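Local coordinates for iron-sulfur cluster co-chaperone protein HscB (Homo sapiens, PDB 3BVO) that acts as a J-type co-chaperone in mitochondrial iron-sulfur cluster assembly, working with ISCU and HSPA9 to deliver clusters to the SDHB subunit of succinate dehydrogenase, at residues D44-M49 / G110-K115; I119-R124 / I186-R191. One frame throughout, in Å; residues are numbered along the deposited sequence.

Overall arrangement
Beyond the N-terminal zinc-binding region come residues 44-49, which carry the short helix 45-48 and belong to the J-domain. Helices 59-73 and 83-104 follow before helix 106-116 brings residues 110-115 back beside that short helix, so contact 1 closes a 60-residue, mostly helical excursion. The chain then leaves helix 106-116 through the loop 119-124. Two further helices, 131-146 and 150-176, precede helix 180-203, whose residues 186-191 return to the loop in contact 2. The two closures follow in series, neither nested nor crossed. They meet where Leu187 packs on Gly110 and Leu111, joining the last J-domain helix to the C-terminal helical domain.

Contact 1: residues D44-M49 / G110-K115; sequences DYFSLM and GLYLLK
Tyr45 and Tyr112 form the centre of this contact, which closes the J-domain by joining its short first helix, 45-48, to its last, 106-116. Their rings make an offset stack, centroids 4.6 Å apart and planes inclined at 29°. Tyr45 CD2 lies over one face of the Tyr112 ring, displaced toward the rim and 3.4 Å from Tyr112 CZ. CB of Tyr112 already points toward the short helix, CG is anti to the backbone N (chi1 -177°), and the hydroxyl ends at the start of that helix. There Tyr45 N donates to Tyr112 OH over 3.1 Å, at 158° at the hydrogen, while Asp44 CB packs against the same oxygen. The phenol thus supplies an acceptor to a backbone N-H in the first turn of the helix, and Asp44, the N-cap, serves another by accepting from Ser47 N through OD1. The other carboxylate oxygen, Asp44 OD2, is in a salt bridge with Arg53.

The Phe46-Leu113 side is buried, whereas the tyrosine pair stays partly exposed, although Tyr45 also rests on Asp98, Ala99 and Thr102 of helix 83-104. Phe46 CE2 approaches the edge of the Tyr112 ring at CD2, 3.8 Å away, and Leu103 and Val57 also touch the phenylalanine. On this buried side Leu113 crosses Phe46 at about a right angle, with Leu113 CD1 3.5 Å from Phe46 CE2 and 3.6 Å from Phe46 CZ.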
loop_
_atom_site.group_PDB
_atom_site.type_symbol
_atom_site.label_atom_id
_atom_site.label_comp_id
_atom_site.label_asym_id
_atom_site.label_seq_id
_atom_site.Cartn_x
_atom_site.Cartn_y
_atom_site.Cartn_z
ATOM N N ASP A 44 -1.487 -6.171 -11.321
ATOM C CA ASP A 44 -1.333 -5.878 -9.902
ATOM C C ASP A 44 -0.474 -4.624 -9.705
ATOM O O ASP A 44 0.149 -4.121 -10.654
ATOM C CB ASP A 44 -0.782 -7.093 -9.138
ATOM C CG ASP A 44 0.740 -7.250 -9.261
ATOM O OD1 ASP A 44 1.478 -6.255 -9.060
ATOM O OD2 ASP A 44 1.208 -8.391 -9.517
ATOM N N TYR A 45 -0.432 -4.124 -8.473
ATOM C CA TYR A 45 0.314 -2.915 -8.161
ATOM C C TYR A 45 1.840 -3.057 -8.287
ATOM O O TYR A 45 2.515 -2.124 -8.714
ATOM C CB TYR A 45 -0.059 -2.418 -6.766
ATOM C CG TYR A 45 -1.452 -1.816 -6.626
ATOM C CD1 TYR A 45 -2.123 -1.259 -7.718
ATOM C CD2 TYR A 45 -2.069 -1.757 -5.382
ATOM C CE1 TYR A 45 -3.363 -0.688 -7.569
ATOM C CE2 TYR A 45 -3.302 -1.199 -5.227
ATOM C CZ TYR A 45 -3.952 -0.663 -6.315
ATOM O OH TYR A 45 -5.201 -0.103 -6.136
ATOM N N PHE A 46 2.387 -4.211 -7.925
ATOM C CA PHE A 46 3.827 -4.399 -8.023
ATOM C C PHE A 46 4.290 -4.315 -9.471
ATOM O O PHE A 46 5.363 -3.778 -9.771
ATOM C CB PHE A 46 4.236 -5.727 -7.394
ATOM C CG PHE A 46 4.076 -5.753 -5.902
ATOM C CD1 PHE A 46 5.041 -5.168 -5.077
ATOM C CD2 PHE A 46 2.958 -6.346 -5.320
ATOM C CE1 PHE A 46 4.892 -5.171 -3.702
ATOM C CE2 PHE A 46 2.805 -6.352 -3.944
ATOM C CZ PHE A 46 3.767 -5.760 -3.131
ATOM N N SER A 47 3.463 -4.849 -10.362
ATOM C CA SER A 47 3.739 -4.817 -11.785
ATOM C C SER A 47 3.659 -3.386 -12.287
ATOM O O SER A 47 4.563 -2.908 -12.985
ATOM C CB SER A 47 2.751 -5.706 -12.541
ATOM O OG SER A 47 2.770 -5.411 -13.927
ATOM N N LEU A 48 2.575 -2.707 -11.917
ATOM C CA LEU A 48 2.346 -1.336 -12.355
ATOM C C LEU A 48 3.443 -0.431 -11.849
ATOM O O LEU A 48 3.788 0.531 -12.495
ATOM C CB LEU A 48 0.973 -0.817 -11.901
ATOM C CG LEU A 48 0.576 0.626 -12.249
ATOM C CD1 LEU A 48 0.445 0.823 -13.727
ATOM C CD2 LEU A 48 -0.708 1.021 -11.574
HETATM N N MSE A 49 4.003 -0.750 -10.695
HETATM C CA MSE A 49 5.065 0.063 -10.143
HETATM C C MSE A 49 6.421 -0.496 -10.502
HETATM O O MSE A 49 7.442 -0.028 -9.998
HETATM C CB MSE A 49 4.895 0.200 -8.637
HETATM C CG MSE A 49 3.737 1.134 -8.263
HETATM SE SE MSE A 49 4.054 2.993 -8.850
HETATM C CE MSE A 49 2.289 3.342 -9.560
ATOM N N GLY A 110 2.078 -4.895 3.108
ATOM C CA GLY A 110 1.776 -6.187 3.720
ATOM C C GLY A 110 0.359 -6.692 3.418
ATOM O O GLY A 110 0.176 -7.806 2.910
ATOM N N LEU A 111 -0.654 -5.882 3.709
ATOM C CA LEU A 111 -2.023 -6.331 3.490
ATOM C C LEU A 111 -2.327 -6.593 2.026
ATOM O O LEU A 111 -3.057 -7.532 1.708
ATOM C CB LEU A 111 -3.026 -5.342 4.060
ATOM C CG LEU A 111 -2.917 -5.184 5.569
ATOM C CD1 LEU A 111 -3.764 -4.007 6.049
ATOM C CD2 LEU A 111 -3.276 -6.493 6.276
ATOM N N TYR A 112 -1.770 -5.769 1.137
ATOM C CA TYR A 112 -1.980 -5.960 -0.297
ATOM C C TYR A 112 -1.284 -7.217 -0.774
ATOM O O TYR A 112 -1.799 -7.957 -1.611
ATOM C CB TYR A 112 -1.509 -4.761 -1.110
ATOM C CG TYR A 112 -1.789 -4.907 -2.590
ATOM C CD1 TYR A 112 -3.105 -4.916 -3.073
ATOM C CD2 TYR A 112 -0.745 -5.045 -3.505
ATOM C CE1 TYR A 112 -3.368 -5.046 -4.413
ATOM C CE2 TYR A 112 -0.999 -5.195 -4.867
ATOM C CZ TYR A 112 -2.314 -5.189 -5.311
ATOM O OH TYR A 112 -2.586 -5.323 -6.648
ATOM N N LEU A 113 -0.113 -7.467 -0.213
ATOM C CA LEU A 113 0.632 -8.651 -0.575
ATOM C C LEU A 113 -0.147 -9.932 -0.250
ATOM O O LEU A 113 -0.044 -10.918 -0.982
ATOM C CB LEU A 113 1.988 -8.628 0.109
ATOM C CG LEU A 113 3.076 -9.518 -0.467
ATOM C CD1 LEU A 113 3.374 -9.136 -1.882
ATOM C CD2 LEU A 113 4.301 -9.349 0.379
ATOM N N LEU A 114 -0.931 -9.895 0.826
ATOM C CA LEU A 114 -1.765 -11.015 1.239
ATOM C C LEU A 114 -2.954 -11.222 0.310
ATOM O O LEU A 114 -3.371 -12.356 0.061
ATOM C CB LEU A 114 -2.312 -10.777 2.638
ATOM C CG LEU A 114 -1.430 -10.798 3.871
ATOM C CD1 LEU A 114 -2.291 -10.510 5.077
ATOM C CD2 LEU A 114 -0.776 -12.159 4.013
ATOM N N LYS A 115 -3.526 -10.126 -0.178
ATOM C CA LYS A 115 -4.696 -10.240 -1.044
ATOM C C LYS A 115 -4.354 -11.021 -2.301
ATOM O O LYS A 115 -5.063 -11.969 -2.643
ATOM C CB LYS A 115 -5.292 -8.874 -1.386
ATOM C CG LYS A 115 -6.434 -8.485 -0.479
ATOM C CD LYS A 115 -6.945 -7.072 -0.726
ATOM C CE LYS A 115 -6.124 -6.044 0.065
ATOM N NZ LYS A 115 -6.666 -4.644 -0.030
#

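Contact 2: residues I119-R124 / I186-R191; sequences IEIPER and ILTKMR
Arg191, on helix 180-203, carries its guanidinium to Ile121 and the backbone of residues 122-124 in the loop that links the J-domain to the C-terminal helical domain. Ile121 CG2 comes to the edge of the guanidinium, near its plane, 3.5 Å from Arg191 NH1. Over one face and above the centre of the group stands Arg124 N, 4.0 Å from Arg191 CZ. Pro122 O approaches obliquely, 3.5 Å from Arg191 NH1. The arginine side chain is bent at chi3 (-42°), which turns NE out of line with the extended run of CB, CG and CD before it.

Pro122 O and Arg124 N are the two ends of an inverse gamma turn centred on Glu123, joined by a weak bond of 2.8 Å from Arg124 N to Pro122 O. Glu123 points its CB away from the helix, and its OE1 lies 6.7 Å from Arg191 NH2, a placement that crystal packing may influence. Farther out, Arg124 lies against Tyr192 and Asn195 of helix 180-203, at the exposed end of the contact. At the other end, Lys184 donates from NZ to Glu120 O and touches Pro122. One helical turn from Lys184, Thr188 makes a more distant contact: its OG1 is hydrogen-bonded to Lys184 O and lies 4.3 Å from Ile121 CG2.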
loop_
_atom_site.group_PDB
_atom_site.type_symbol
_atom_site.label_atom_id
_atom_site.label_comp_id
_atom_site.label_asym_id
_atom_site.label_seq_id
_atom_site.Cartn_x
_atom_site.Cartn_y
_atom_site.Cartn_z
ATOM N N ILE A 119 -5.629 -14.137 0.371
ATOM C CA ILE A 119 -5.998 -14.152 1.774
ATOM C C ILE A 119 -6.691 -12.835 2.100
ATOM O O ILE A 119 -6.081 -11.754 1.977
ATOM C CB ILE A 119 -4.748 -14.326 2.653
ATOM C CG1 ILE A 119 -4.337 -15.799 2.688
ATOM C CG2 ILE A 119 -4.965 -13.737 4.061
ATOM C CD1 ILE A 119 -3.033 -16.093 3.428
ATOM N N GLU A 120 -7.959 -12.918 2.490
ATOM C CA GLU A 120 -8.717 -11.733 2.865
ATOM C C GLU A 120 -8.613 -11.506 4.369
ATOM O O GLU A 120 -8.500 -12.457 5.142
ATOM C CB GLU A 120 -10.177 -11.856 2.421
ATOM C CG GLU A 120 -10.885 -10.519 2.192
ATOM C CD GLU A 120 -10.223 -9.664 1.121
ATOM O OE1 GLU A 120 -9.883 -10.197 0.045
ATOM O OE2 GLU A 120 -10.048 -8.451 1.352
ATOM N N ILE A 121 -8.649 -10.243 4.774
ATOM C CA ILE A 121 -8.469 -9.876 6.174
ATOM C C ILE A 121 -9.775 -9.388 6.801
ATOM O O ILE A 121 -10.464 -8.544 6.223
ATOM C CB ILE A 121 -7.401 -8.772 6.350
ATOM C CG1 ILE A 121 -6.698 -8.455 5.019
ATOM C CG2 ILE A 121 -6.426 -9.149 7.468
ATOM C CD1 ILE A 121 -7.427 -7.418 4.159
ATOM N N PRO A 122 -10.122 -9.924 7.984
ATOM C CA PRO A 122 -11.280 -9.441 8.727
ATOM C C PRO A 122 -10.961 -8.079 9.333
ATOM O O PRO A 122 -9.803 -7.809 9.660
ATOM C CB PRO A 122 -11.456 -10.490 9.833
ATOM C CG PRO A 122 -10.548 -11.627 9.474
ATOM C CD PRO A 122 -9.443 -11.018 8.696
ATOM N N GLU A 123 -11.977 -7.232 9.480
ATOM C CA GLU A 123 -11.752 -5.838 9.853
ATOM C C GLU A 123 -11.379 -5.667 11.329
ATOM O O GLU A 123 -12.230 -5.367 12.175
ATOM C CB GLU A 123 -12.952 -4.972 9.465
ATOM C CG GLU A 123 -12.587 -3.519 9.184
ATOM C CD GLU A 123 -13.710 -2.759 8.488
ATOM O OE1 GLU A 123 -14.260 -3.273 7.453
ATOM O OE2 GLU A 123 -14.032 -1.635 8.979
ATOM N N ARG A 124 -10.091 -5.876 11.609
ATOM C CA ARG A 124 -9.497 -5.700 12.938
ATOM C C ARG A 124 -10.262 -6.484 14.013
ATOM O O ARG A 124 -10.493 -5.980 15.117
ATOM C CB ARG A 124 -9.411 -4.201 13.275
ATOM C CG ARG A 124 -8.333 -3.799 14.276
ATOM C CD ARG A 124 -8.281 -2.280 14.411
ATOM N NE ARG A 124 -7.812 -1.842 15.728
ATOM C CZ ARG A 124 -8.602 -1.434 16.723
ATOM N NH1 ARG A 124 -8.068 -1.054 17.875
ATOM N NH2 ARG A 124 -9.922 -1.399 16.576
ATOM N N ILE A 186 0.872 -11.156 12.249
ATOM C CA ILE A 186 1.646 -9.965 12.572
ATOM C C ILE A 186 1.066 -8.699 11.960
ATOM O O ILE A 186 1.031 -7.670 12.624
ATOM C CB ILE A 186 3.100 -10.104 12.157
ATOM C CG1 ILE A 186 3.635 -11.478 12.576
ATOM C CG2 ILE A 186 3.912 -8.999 12.775
ATOM C CD1 ILE A 186 5.005 -11.784 12.061
ATOM N N LEU A 187 0.587 -8.765 10.717
ATOM C CA LEU A 187 0.020 -7.571 10.091
ATOM C C LEU A 187 -1.231 -7.104 10.812
ATOM O O LEU A 187 -1.446 -5.906 10.950
ATOM C CB LEU A 187 -0.217 -7.753 8.589
ATOM C CG LEU A 187 1.060 -7.691 7.729
ATOM C CD1 LEU A 187 0.847 -8.365 6.399
ATOM C CD2 LEU A 187 1.592 -6.271 7.509
ATOM N N THR A 188 -2.040 -8.036 11.303
ATOM C CA THR A 188 -3.197 -7.651 12.115
ATOM C C THR A 188 -2.745 -6.936 13.386
ATOM O O THR A 188 -3.465 -6.101 13.923
ATOM C CB THR A 188 -4.124 -8.859 12.478
ATOM O OG1 THR A 188 -4.497 -9.556 11.290
ATOM C CG2 THR A 188 -5.402 -8.385 13.140
ATOM N N LYS A 189 -1.549 -7.266 13.861
ATOM C CA LYS A 189 -1.005 -6.609 15.039
ATOM C C LYS A 189 -0.577 -5.218 14.666
ATOM O O LYS A 189 -0.896 -4.262 15.342
ATOM C CB LYS A 189 0.172 -7.382 15.633
ATOM C CG LYS A 189 -0.215 -8.624 16.415
ATOM C CD LYS A 189 0.983 -9.199 17.130
ATOM C CE LYS A 189 0.692 -10.572 17.708
ATOM N NZ LYS A 189 1.848 -11.042 18.523
HETATM N N MSE A 190 0.136 -5.104 13.562
HETATM C CA MSE A 190 0.645 -3.812 13.146
HETATM C C MSE A 190 -0.482 -2.814 12.937
HETATM O O MSE A 190 -0.283 -1.602 13.092
HETATM C CB MSE A 190 1.475 -3.944 11.888
HETATM C CG MSE A 190 2.823 -4.572 12.124
HETATM SE SE MSE A 190 3.706 -4.953 10.411
HETATM C CE MSE A 190 3.418 -3.231 9.495
ATOM N N ARG A 191 -1.667 -3.316 12.613
ATOM C CA ARG A 191 -2.803 -2.432 12.466
ATOM C C ARG A 191 -3.109 -1.717 13.798
ATOM O O ARG A 191 -3.315 -0.493 13.817
ATOM C CB ARG A 191 -4.024 -3.163 11.906
ATOM C CG ARG A 191 -4.832 -2.280 10.965
ATOM C CD ARG A 191 -6.197 -2.839 10.636
ATOM N NE ARG A 191 -6.139 -4.272 10.395
ATOM C CZ ARG A 191 -6.875 -4.931 9.508
ATOM N NH1 ARG A 191 -6.728 -6.246 9.386
ATOM N NH2 ARG A 191 -7.744 -4.290 8.737
#